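Local coordinates for protein delta-1-pyrroline-5-carboxylate dehydrogenase, mitochondrial (Mus musculus, PDB 4E3X) that oxidises L-glutamate gamma-semialdehyde to glutamate with NAD+, the second step of mitochondrial proline breakdown, and works as a homodimer, at residues T61-V73 with R250-P263. Numbering follows the deposited sequence.
Unlike the reference sequence in segment 61-73: Thr-61 (reference Met).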
ATOM      1  N   THR B  61      11.813   3.735  40.308  1.00  8.16           N
ATOM      2  CA  THR B  61      10.772   4.273  39.448  1.00  8.43           C
ATOM      3  C   THR B  61      11.391   5.370  38.590  1.00  8.24           C
ATOM      4  O   THR B  61      11.946   6.333  39.132  1.00  9.33           O
ATOM      5  CB  THR B  61       9.646   4.925  40.265  1.00  9.71           C
ATOM      6  OG1 THR B  61       9.126   3.993  41.222  1.00 10.26           O
ATOM      7  CG2 THR B  61       8.524   5.408  39.347  1.00 10.39           C
ATOM      8  N   GLU B  62      11.303   5.242  37.266  1.00  7.44           N
ATOM      9  CA  GLU B  62      11.756   6.318  36.384  1.00  7.84           C
ATOM     10  C   GLU B  62      10.614   7.265  36.055  1.00  7.96           C
ATOM     11  O   GLU B  62       9.554   6.820  35.638  1.00  8.75           O
ATOM     12  CB  GLU B  62      12.333   5.766  35.077  1.00  9.18           C
ATOM     13  CG  GLU B  62      12.958   6.863  34.228  1.00  9.96           C
ATOM     14  CD  GLU B  62      13.525   6.383  32.907  1.00 11.16           C
ATOM     15  OE1 GLU B  62      13.322   5.209  32.549  1.00 11.83           O
ATOM     16  OE2 GLU B  62      14.169   7.196  32.208  1.00 12.91           O
ATOM     17  N   ALA B  63      10.845   8.567  36.223  1.00  8.56           N
ATOM     18  CA  ALA B  63       9.879   9.580  35.807  1.00  8.24           C
ATOM     19  C   ALA B  63      10.133   9.915  34.340  1.00  8.13           C
ATOM     20  O   ALA B  63      11.139  10.550  33.997  1.00 10.00           O
ATOM     21  CB  ALA B  63       9.990  10.827  36.678  1.00  8.15           C
ATOM     22  N   ILE B  64       9.224   9.467  33.476  1.00  7.48           N
ATOM     23  CA  ILE B  64       9.416   9.545  32.033  1.00  7.68           C
ATOM     24  C   ILE B  64       8.526  10.648  31.466  1.00  7.69           C
ATOM     25  O   ILE B  64       7.307  10.544  31.524  1.00  8.13           O
ATOM     26  CB  ILE B  64       9.058   8.191  31.367  1.00  7.80           C
ATOM     27  CG1 ILE B  64      10.011   7.097  31.862  1.00  8.94           C
ATOM     28  CG2 ILE B  64       9.079   8.298  29.845  1.00  7.87           C
ATOM     29  CD1 ILE B  64       9.682   5.713  31.346  1.00  9.84           C
ATOM     30  N   PRO B  65       9.132  11.714  30.914  1.00  8.19           N
ATOM     31  CA  PRO B  65       8.338  12.823  30.379  1.00  7.81           C
ATOM     32  C   PRO B  65       7.868  12.537  28.955  1.00  7.41           C
ATOM     33  O   PRO B  65       8.353  11.604  28.311  1.00  8.47           O
ATOM     34  CB  PRO B  65       9.347  13.968  30.345  1.00  8.93           C
ATOM     35  CG  PRO B  65      10.625  13.261  29.969  1.00  9.94           C
ATOM     36  CD  PRO B  65      10.577  11.938  30.727  1.00  9.91           C
ATOM     37  N   CYS B  66       6.931  13.340  28.470  1.00  7.37           N
ATOM     38  CA  CYS B  66       6.749  13.446  27.031  1.00  7.46           C
ATOM     39  C   CYS B  66       7.960  14.206  26.486  1.00  7.29           C
ATOM     40  O   CYS B  66       8.545  15.045  27.188  1.00  8.48           O
ATOM     41  CB  CYS B  66       5.473  14.209  26.700  1.00  8.94           C
ATOM     42  SG  CYS B  66       3.960  13.346  27.145  1.00  9.67           S
ATOM     43  N   VAL B  67       8.356  13.911  25.255  1.00  7.20           N
ATOM     44  CA  VAL B  67       9.472  14.627  24.645  1.00  7.51           C
ATOM     45  C   VAL B  67       9.031  15.200  23.307  1.00  8.37           C
ATOM     46  O   VAL B  67       8.653  14.464  22.392  1.00  8.73           O
ATOM     47  CB  VAL B  67      10.734  13.747  24.452  1.00  8.59           C
ATOM     48  CG1 VAL B  67      11.874  14.588  23.882  1.00  9.46           C
ATOM     49  CG2 VAL B  67      11.155  13.111  25.770  1.00  9.74           C
ATOM     50  N   VAL B  68       9.064  16.526  23.216  1.00  8.36           N
ATOM     51  CA  VAL B  68       8.749  17.234  21.980  1.00  8.24           C
ATOM     52  C   VAL B  68       9.993  18.035  21.609  1.00  8.03           C
ATOM     53  O   VAL B  68      10.444  18.889  22.377  1.00  9.14           O
ATOM     54  CB  VAL B  68       7.524  18.146  22.160  1.00  9.99           C
ATOM     55  CG1 VAL B  68       7.279  18.977  20.910  1.00 11.81           C
ATOM     56  CG2 VAL B  68       6.303  17.302  22.505  1.00 10.99           C
ATOM     57  N   GLY B  69      10.581  17.725  20.456  1.00  8.07           N
ATOM     58  CA  GLY B  69      11.890  18.264  20.130  1.00  8.51           C
ATOM     59  C   GLY B  69      12.896  17.718  21.129  1.00  8.74           C
ATOM     60  O   GLY B  69      13.074  16.500  21.247  1.00  9.49           O
ATOM     61  N   ASP B  70      13.537  18.617  21.872  1.00 10.15           N
ATOM     62  CA  ASP B  70      14.424  18.211  22.957  1.00 12.12           C
ATOM     63  C   ASP B  70      13.832  18.571  24.311  1.00 12.18           C
ATOM     64  O   ASP B  70      14.479  18.404  25.344  1.00 15.06           O
ATOM     65  CB  ASP B  70      15.815  18.830  22.794  1.00 14.57           C
ATOM     66  CG  ASP B  70      16.578  18.222  21.642  1.00 16.68           C
ATOM     67  OD1 ASP B  70      16.431  17.001  21.431  1.00 16.87           O
ATOM     68  OD2 ASP B  70      17.310  18.954  20.942  1.00 19.38           O
ATOM     69  N   GLU B  71      12.599  19.061  24.300  1.00 10.71           N
ATOM     70  CA  GLU B  71      11.949  19.507  25.531  1.00 11.08           C
ATOM     71  C   GLU B  71      11.247  18.365  26.257  1.00 10.24           C
ATOM     72  O   GLU B  71      10.475  17.624  25.655  1.00 11.30           O
ATOM     73  CB  GLU B  71      10.932  20.620  25.246  1.00 14.71           C
ATOM     74  CG  GLU B  71      10.257  21.165  26.506  1.00 20.34           C
ATOM     75  CD  GLU B  71       9.178  22.211  26.230  1.00 24.87           C
ATOM     76  OE1 GLU B  71       8.937  22.552  25.048  1.00 27.02           O
ATOM     77  OE2 GLU B  71       8.568  22.689  27.212  1.00 25.91           O
ATOM     78  N   GLU B  72      11.514  18.231  27.552  1.00 10.24           N
ATOM     79  CA  GLU B  72      10.804  17.273  28.388  1.00 10.18           C
ATOM     80  C   GLU B  72       9.588  17.975  28.964  1.00 10.52           C
ATOM     81  O   GLU B  72       9.712  19.018  29.613  1.00 13.23           O
ATOM     82  CB  GLU B  72      11.710  16.744  29.500  1.00 11.10           C
ATOM     83  CG  GLU B  72      12.946  16.029  28.981  1.00 12.72           C
ATOM     84  CD  GLU B  72      13.782  15.393  30.076  1.00 16.29           C
ATOM     85  OE1 GLU B  72      13.403  15.495  31.260  1.00 18.46           O
ATOM     86  OE2 GLU B  72      14.824  14.783  29.750  1.00 18.27           O
ATOM     87  N   VAL B  73       8.411  17.422  28.694  1.00  9.36           N
ATOM     88  CA  VAL B  73       7.161  18.094  29.039  1.00 10.12           C
ATOM     89  C   VAL B  73       6.302  17.216  29.942  1.00 10.71           C
ATOM     90  O   VAL B  73       6.135  16.025  29.687  1.00 11.00           O
ATOM     91  CB  VAL B  73       6.347  18.444  27.774  1.00 11.19           C
ATOM     92  CG1 VAL B  73       5.144  19.295  28.132  1.00 12.30           C
ATOM     93  CG2 VAL B  73       7.230  19.154  26.752  1.00 12.79           C
ATOM     94  N   ARG B 250      17.799   8.904  19.948  1.00  8.50           N
ATOM     95  CA  ARG B 250      18.285  10.277  20.036  1.00  7.95           C
ATOM     96  C   ARG B 250      19.807  10.317  20.180  1.00  9.19           C
ATOM     97  O   ARG B 250      20.474  11.110  19.514  1.00 10.12           O
ATOM     98  CB  ARG B 250      17.579  11.044  21.164  1.00  8.12           C
ATOM     99  CG  ARG B 250      16.046  11.072  21.039  1.00  8.88           C
ATOM    100  CD  ARG B 250      15.550  11.651  19.704  1.00  9.07           C
ATOM    101  NE  ARG B 250      16.262  12.884  19.393  1.00  9.61           N
ATOM    102  CZ  ARG B 250      15.978  14.070  19.921  1.00  9.74           C
ATOM    103  NH1 ARG B 250      14.951  14.212  20.751  1.00  9.70           N
ATOM    104  NH2 ARG B 250      16.726  15.119  19.613  1.00 10.81           N
ATOM    105  N   GLU B 251      20.357   9.453  21.029  1.00  9.31           N
ATOM    106  CA  GLU B 251      21.804   9.414  21.229  1.00  9.65           C
ATOM    107  C   GLU B 251      22.543   8.963  19.972  1.00 10.00           C
ATOM    108  O   GLU B 251      23.690   9.358  19.750  1.00 12.01           O
ATOM    109  CB  GLU B 251      22.167   8.500  22.398  1.00 11.15           C
ATOM    110  CG  GLU B 251      21.720   9.004  23.756  1.00 13.61           C
ATOM    111  CD  GLU B 251      22.124   8.054  24.868  1.00 16.64           C
ATOM    112  OE1 GLU B 251      23.147   7.353  24.707  1.00 18.39           O
ATOM    113  OE2 GLU B 251      21.421   8.005  25.893  1.00 19.21           O
ATOM    114  N   ALA B 252      21.872   8.155  19.150  1.00  9.25           N
ATOM    115  CA  ALA B 252      22.441   7.655  17.898  1.00 10.57           C
ATOM    116  C   ALA B 252      22.384   8.705  16.793  1.00 10.80           C
ATOM    117  O   ALA B 252      22.837   8.458  15.675  1.00 12.06           O
ATOM    118  CB  ALA B 252      21.725   6.378  17.454  1.00 10.57           C
ATOM    119  N   GLY B 253      21.796   9.860  17.095  1.00 10.09           N
ATOM    120  CA  GLY B 253      21.820  10.979  16.170  1.00 10.84           C
ATOM    121  C   GLY B 253      20.492  11.360  15.534  1.00 10.04           C
ATOM    122  O   GLY B 253      20.461  12.206  14.639  1.00 11.01           O
ATOM    123  N   LEU B 254      19.391  10.765  15.977  1.00  8.52           N
ATOM    124  CA  LEU B 254      18.098  11.193  15.451  1.00  8.35           C
ATOM    125  C   LEU B 254      17.867  12.655  15.845  1.00  8.76           C
ATOM    126  O   LEU B 254      17.908  12.987  17.027  1.00  9.15           O
ATOM    127  CB  LEU B 254      16.973  10.315  16.001  1.00  8.56           C
ATOM    128  CG  LEU B 254      15.614  10.575  15.346  1.00  8.69           C
ATOM    129  CD1 LEU B 254      15.587   9.996  13.945  1.00 10.31           C
ATOM    130  CD2 LEU B 254      14.511   9.974  16.184  1.00  8.98           C
ATOM    131  N   PRO B 255      17.641  13.539  14.859  1.00  8.74           N
ATOM    132  CA  PRO B 255      17.477  14.960  15.181  1.00  9.41           C
ATOM    133  C   PRO B 255      16.196  15.229  15.969  1.00  8.91           C
ATOM    134  O   PRO B 255      15.283  14.396  15.974  1.00  8.56           O
ATOM    135  CB  PRO B 255      17.390  15.623  13.797  1.00  9.76           C
ATOM    136  CG  PRO B 255      18.048  14.667  12.870  1.00 10.05           C
ATOM    137  CD  PRO B 255      17.685  13.311  13.405  1.00  9.00           C
ATOM    138  N   PRO B 256      16.124  16.384  16.642  1.00  8.42           N
ATOM    139  CA  PRO B 256      14.878  16.733  17.333  1.00  8.32           C
ATOM    140  C   PRO B 256      13.692  16.871  16.378  1.00  7.93           C
ATOM    141  O   PRO B 256      13.859  17.227  15.204  1.00  8.81           O
ATOM    142  CB  PRO B 256      15.200  18.084  17.994  1.00 10.00           C
ATOM    143  CG  PRO B 256      16.363  18.616  17.234  1.00 11.10           C
ATOM    144  CD  PRO B 256      17.158  17.423  16.800  1.00  9.65           C
ATOM    145  N   ASN B 257      12.507  16.573  16.903  1.00  7.35           N
ATOM    146  CA  ASN B 257      11.237  16.740  16.190  1.00  7.40           C
ATOM    147  C   ASN B 257      10.988  15.747  15.064  1.00  7.12           C
ATOM    148  O   ASN B 257      10.034  15.908  14.298  1.00  9.94           O
ATOM    149  CB  ASN B 257      11.062  18.174  15.699  1.00  8.17           C
ATOM    150  CG  ASN B 257      11.031  19.156  16.846  1.00  8.15           C
ATOM    151  OD1 ASN B 257      10.174  19.071  17.735  1.00  8.48           O
ATOM    152  ND2 ASN B 257      11.993  20.077  16.865  1.00  9.66           N
ATOM    153  N   ILE B 258      11.832  14.726  14.957  1.00  6.45           N
ATOM    154  CA  ILE B 258      11.590  13.665  13.984  1.00  6.81           C
ATOM    155  C   ILE B 258      10.691  12.560  14.566  1.00  5.73           C
ATOM    156  O   ILE B 258       9.760  12.089  13.904  1.00  6.95           O
ATOM    157  CB  ILE B 258      12.901  13.086  13.433  1.00  6.75           C
ATOM    158  CG1 ILE B 258      13.790  14.219  12.880  1.00  6.79           C
ATOM    159  CG2 ILE B 258      12.625  12.005  12.374  1.00  7.28           C
ATOM    160  CD1 ILE B 258      13.076  15.212  11.930  1.00  8.22           C
ATOM    161  N   ILE B 259      10.960  12.150  15.806  1.00  5.01           N
ATOM    162  CA  ILE B 259      10.030  11.304  16.546  1.00  5.67           C
ATOM    163  C   ILE B 259       9.710  12.024  17.848  1.00  5.15           C
ATOM    164  O   ILE B 259      10.611  12.302  18.645  1.00  6.54           O
ATOM    165  CB  ILE B 259      10.575   9.890  16.837  1.00  6.43           C
ATOM    166  CG1 ILE B 259      10.832   9.123  15.528  1.00  7.16           C
ATOM    167  CG2 ILE B 259       9.576   9.121  17.702  1.00  6.68           C
ATOM    168  CD1 ILE B 259      11.488   7.772  15.734  1.00  7.56           C
ATOM    169  N   GLN B 260       8.434  12.363  18.038  1.00  5.89           N
ATOM    170  CA  GLN B 260       7.962  12.960  19.276  1.00  5.72           C
ATOM    171  C   GLN B 260       7.476  11.835  20.181  1.00  5.53           C
ATOM    172  O   GLN B 260       6.704  10.972  19.752  1.00  6.72           O
ATOM    173  CB  GLN B 260       6.832  13.955  18.992  1.00  6.46           C
ATOM    174  CG  GLN B 260       7.114  14.920  17.835  1.00  6.72           C
ATOM    175  CD  GLN B 260       8.126  16.012  18.161  1.00  6.46           C
ATOM    176  OE1 GLN B 260       9.142  15.769  18.813  1.00  7.36           O
ATOM    177  NE2 GLN B 260       7.862  17.226  17.668  1.00  7.44           N
ATOM    178  N   PHE B 261       7.972  11.809  21.418  1.00  5.47           N
ATOM    179  CA  PHE B 261       7.644  10.739  22.351  1.00  5.97           C
ATOM    180  C   PHE B 261       6.441  11.198  23.163  1.00  5.81           C
ATOM    181  O   PHE B 261       6.575  12.007  24.092  1.00  6.15           O
ATOM    182  CB  PHE B 261       8.852  10.440  23.251  1.00  6.74           C
ATOM    183  CG  PHE B 261       8.702   9.187  24.068  1.00  6.04           C
ATOM    184  CD1 PHE B 261       8.989   7.951  23.511  1.00  6.68           C
ATOM    185  CD2 PHE B 261       8.294   9.250  25.399  1.00  6.59           C
ATOM    186  CE1 PHE B 261       8.848   6.789  24.262  1.00  7.40           C
ATOM    187  CE2 PHE B 261       8.151   8.103  26.157  1.00  7.87           C
ATOM    188  CZ  PHE B 261       8.431   6.871  25.589  1.00  8.12           C
ATOM    189  N   VAL B 262       5.258  10.719  22.781  1.00  5.92           N
ATOM    190  CA  VAL B 262       4.019  11.259  23.317  1.00  6.35           C
ATOM    191  C   VAL B 262       3.027  10.192  23.786  1.00  6.37           C
ATOM    192  O   VAL B 262       1.997   9.954  23.150  1.00  7.19           O
ATOM    193  CB  VAL B 262       3.353  12.256  22.335  1.00  7.41           C
ATOM    194  CG1 VAL B 262       4.136  13.557  22.319  1.00  8.10           C
ATOM    195  CG2 VAL B 262       3.256  11.675  20.931  1.00  7.69           C
ATOM    196  N   PRO B 263       3.319   9.575  24.938  1.00  6.51           N
ATOM    197  CA  PRO B 263       2.288   8.785  25.623  1.00  6.42           C
ATOM    198  C   PRO B 263       1.007   9.598  25.759  1.00  6.62           C
ATOM    199  O   PRO B 263       1.070  10.814  25.930  1.00  7.15           O
ATOM    200  CB  PRO B 263       2.890   8.556  27.015  1.00  8.68           C
ATOM    201  CG  PRO B 263       4.378   8.722  26.829  1.00 10.06           C
ATOM    202  CD  PRO B 263       4.539   9.738  25.750  1.00  7.67           C
TER
HETATM  203  O   HOH W   1      11.986  14.964  19.209  1.00  7.52           O
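The hairpin turn from Val-68 to Glu-71 presents Gly-69 to a hollow lined by the polar ends of Arg-250, Asn-257 and Gln-260 and by the ring of Pro-256. With no side chain on Gly-69, Asn-257 OD1 can sit 3.1 Å from Gly-69 CA; the backbone there has positive phi (64°). Gln-260 curls back at chi2 (-74°), which brings its OE1 to Gly-69 N at 2.9 Å in a nearly straight bond. Its NE2 holds Asn-257 OD1 and also bonds Ala-105 O. Water 1 bridges Gly-69 O, Asn-257 N and Gln-260 OE1. Arg-250 NH2 meets the syn lone pair of Asp-70 OD1 at 2.6 Å, with carboxylate and guanidinium nearly coplanar. Arg-250 NH1 bonds Gly-69 O, while NE is held by Leu-254 O. Pro-256 CB packs on Asp-70 OD2. Further along, Val-67 and Phe-261 form an antiparallel hydrogen-bonded pair; Val-67 N to Phe-261 O and Phe-261 N to Val-67 O are both 2.9 Å. Phe-261 turns its ring edge to Pro-65 O, and Ile-64 CG2 meets Phe-261 CE2 obliquely at 3.8 Å. On the other flank, Cys-66 SG touches Pro-263 CD. The single Val-67/Phe-261 bridge joins the hairpin to strand 259-261, the edge of the five-stranded parallel sheet of the Rossmann-type NAD-binding domain of aldehyde dehydrogenases.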